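Local coordinates for protein antisigma-factor antagonist STAS (Rhodobacter sphaeroides, PDB 3LKL) that probably transports sulfate or related anions across the membrane as a SulP-type carrier, this piece being its STAS domain, at residues A[18-22]-A[48-52]. Sequence-based numbering, arbitrary orientation.
Sequences TYRVE and IDVSR
Two neighbouring parallel strands in the mixed sheet of this STAS domain pair here, 18-22 running alongside 48-50, and the second strand then turns a corner at S51 and R52. D49 ties the backbones together: its N donates to Y19 O at 2.9 Å, and its O accepts from V21 N. Both bonds are nearly straight. On the sheet face carrying Y19 and I48, the contacts are apolar: V21 CG2 comes within 4.3 Å of I48 CG2, while V21 CB meets V50 CG1 at 4.1 Å. V50 continues onto A86 of helix 83-92, joining the strand pair to the helical layer.

The other face is polar. D49 has its CG anti to the backbone N (chi1 179°), which brings the carboxylate over the corner. OD1 accepts from S51 N at 2.9 Å, closing an Asx turn, and also takes the S51 hydroxyl on its syn lone pair. OD2 receives R52 NH1 at 3.1 Å in a salt bridge; the donor stands above the carboxylate plane, although OD2 lies close to the guanidinium plane. The R52 chain lies alongside E22, both pointing the same way, with R52 CD 3.8 Å from E22 CG. R20 NE sits over one face of the R52 guanidinium, offset toward its rim, the two planes 34° apart. A water in the corner accepts from R52 N and lies at the guanidinium edge near R52 NH1.

With an alanine at D49, S51 N and OG would probably both lose their acceptor and R52 NH1 its salt-bridge partner, freeing the guanidinium to swing away from R20. With R20 NE only 3.8 Å from R52 NH1, the two like charges are likely to tolerate each other partly because the D49 carboxylate offsets them.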
loop_
_atom_site.group_PDB
_atom_site.type_symbol
_atom_site.label_atom_id
_atom_site.label_comp_id
_atom_site.label_asym_id
_atom_site.label_seq_id
_atom_site.Cartn_x
_atom_site.Cartn_y
_atom_site.Cartn_z
ATOM N N THR A 18 7.390 -14.401 9.412
ATOM C CA THR A 18 7.051 -12.977 8.996
ATOM C C THR A 18 6.283 -13.016 7.697
ATOM O O THR A 18 6.706 -13.580 6.720
ATOM C CB THR A 18 8.313 -12.078 8.989
ATOM O OG1 THR A 18 8.897 -12.171 10.275
ATOM C CG2 THR A 18 8.036 -10.559 8.721
ATOM N N TYR A 19 5.027 -12.594 7.746
ATOM C CA TYR A 19 4.249 -12.345 6.543
ATOM C C TYR A 19 4.488 -10.916 6.045
ATOM O O TYR A 19 4.341 -9.988 6.810
ATOM C CB TYR A 19 2.767 -12.525 6.818
ATOM C CG TYR A 19 2.376 -13.959 7.015
ATOM C CD1 TYR A 19 2.381 -14.533 8.268
ATOM C CD2 TYR A 19 1.951 -14.726 5.925
ATOM C CE1 TYR A 19 2.026 -15.885 8.416
ATOM C CE2 TYR A 19 1.671 -16.076 6.052
ATOM C CZ TYR A 19 1.662 -16.637 7.306
ATOM O OH TYR A 19 1.316 -17.968 7.424
ATOM N N ARG A 20 4.791 -10.749 4.748
ATOM C CA ARG A 20 5.022 -9.422 4.142
ATOM C C ARG A 20 3.851 -9.128 3.234
ATOM O O ARG A 20 3.622 -9.850 2.265
ATOM C CB ARG A 20 6.297 -9.462 3.308
ATOM C CG ARG A 20 6.763 -8.145 2.736
ATOM C CD ARG A 20 8.067 -8.315 2.000
ATOM N NE ARG A 20 9.201 -8.356 2.927
ATOM C CZ ARG A 20 10.469 -8.569 2.558
ATOM N NH1 ARG A 20 11.448 -8.583 3.469
ATOM N NH2 ARG A 20 10.773 -8.778 1.273
ATOM N N VAL A 21 3.055 -8.113 3.610
ATOM C CA VAL A 21 1.866 -7.712 2.902
ATOM C C VAL A 21 2.198 -6.442 2.137
ATOM O O VAL A 21 2.686 -5.450 2.714
ATOM C CB VAL A 21 0.711 -7.427 3.844
ATOM C CG1 VAL A 21 -0.620 -7.143 3.002
ATOM C CG2 VAL A 21 0.467 -8.588 4.750
ATOM N N GLU A 22 1.953 -6.511 0.838
ATOM C CA GLU A 22 2.256 -5.460 -0.129
ATOM C C GLU A 22 1.038 -5.138 -0.944
ATOM O O GLU A 22 0.333 -6.044 -1.388
ATOM C CB GLU A 22 3.329 -5.934 -1.121
ATOM C CG GLU A 22 4.613 -6.255 -0.398
ATOM C CD GLU A 22 5.791 -6.641 -1.300
ATOM O OE1 GLU A 22 6.401 -7.698 -0.999
ATOM O OE2 GLU A 22 6.110 -5.870 -2.252
ATOM N N ILE A 48 3.041 -9.832 11.162
ATOM C CA ILE A 48 2.346 -9.377 9.968
ATOM C C ILE A 48 2.866 -7.978 9.658
ATOM O O ILE A 48 2.567 -7.043 10.395
ATOM C CB ILE A 48 0.831 -9.437 10.207
ATOM C CG1 ILE A 48 0.448 -10.860 10.698
ATOM C CG2 ILE A 48 0.011 -9.100 8.964
ATOM C CD1 ILE A 48 -1.024 -10.921 11.046
ATOM N N ASP A 49 3.641 -7.855 8.611
ATOM C CA ASP A 49 4.213 -6.598 8.205
ATOM C C ASP A 49 3.395 -5.988 7.087
ATOM O O ASP A 49 3.420 -6.444 5.991
ATOM C CB ASP A 49 5.661 -6.823 7.806
ATOM C CG ASP A 49 6.367 -5.577 7.332
ATOM O OD1 ASP A 49 5.783 -4.557 7.107
ATOM O OD2 ASP A 49 7.549 -5.628 7.168
ATOM N N VAL A 50 2.655 -4.954 7.411
ATOM C CA VAL A 50 1.824 -4.270 6.437
ATOM C C VAL A 50 2.453 -2.911 5.943
ATOM O O VAL A 50 1.733 -2.113 5.291
ATOM C CB VAL A 50 0.412 -4.026 7.004
ATOM C CG1 VAL A 50 -0.304 -5.360 7.199
ATOM C CG2 VAL A 50 0.463 -3.254 8.349
ATOM N N SER A 51 3.745 -2.671 6.248
ATOM C CA SER A 51 4.445 -1.422 5.902
ATOM C C SER A 51 4.392 -1.059 4.424
ATOM O O SER A 51 4.286 0.139 4.110
ATOM C CB SER A 51 5.883 -1.358 6.451
ATOM O OG SER A 51 6.689 -2.433 5.977
ATOM N N ARG A 52 4.299 -2.063 3.532
ATOM C CA ARG A 52 4.246 -1.818 2.105
ATOM C C ARG A 52 2.836 -1.858 1.550
ATOM O O ARG A 52 2.649 -2.116 0.361
ATOM C CB ARG A 52 5.059 -2.903 1.367
ATOM C CG ARG A 52 6.551 -2.834 1.601
ATOM C CD ARG A 52 7.248 -4.213 1.485
ATOM N NE ARG A 52 8.577 -4.149 2.122
ATOM C CZ ARG A 52 8.854 -4.538 3.376
ATOM N NH1 ARG A 52 7.921 -5.041 4.160
ATOM N NH2 ARG A 52 10.077 -4.417 3.857
HETATM O O HOH W 1 11.484 -6.769 5.570
HETATM O O HOH W 2 4.718 -4.988 3.965
#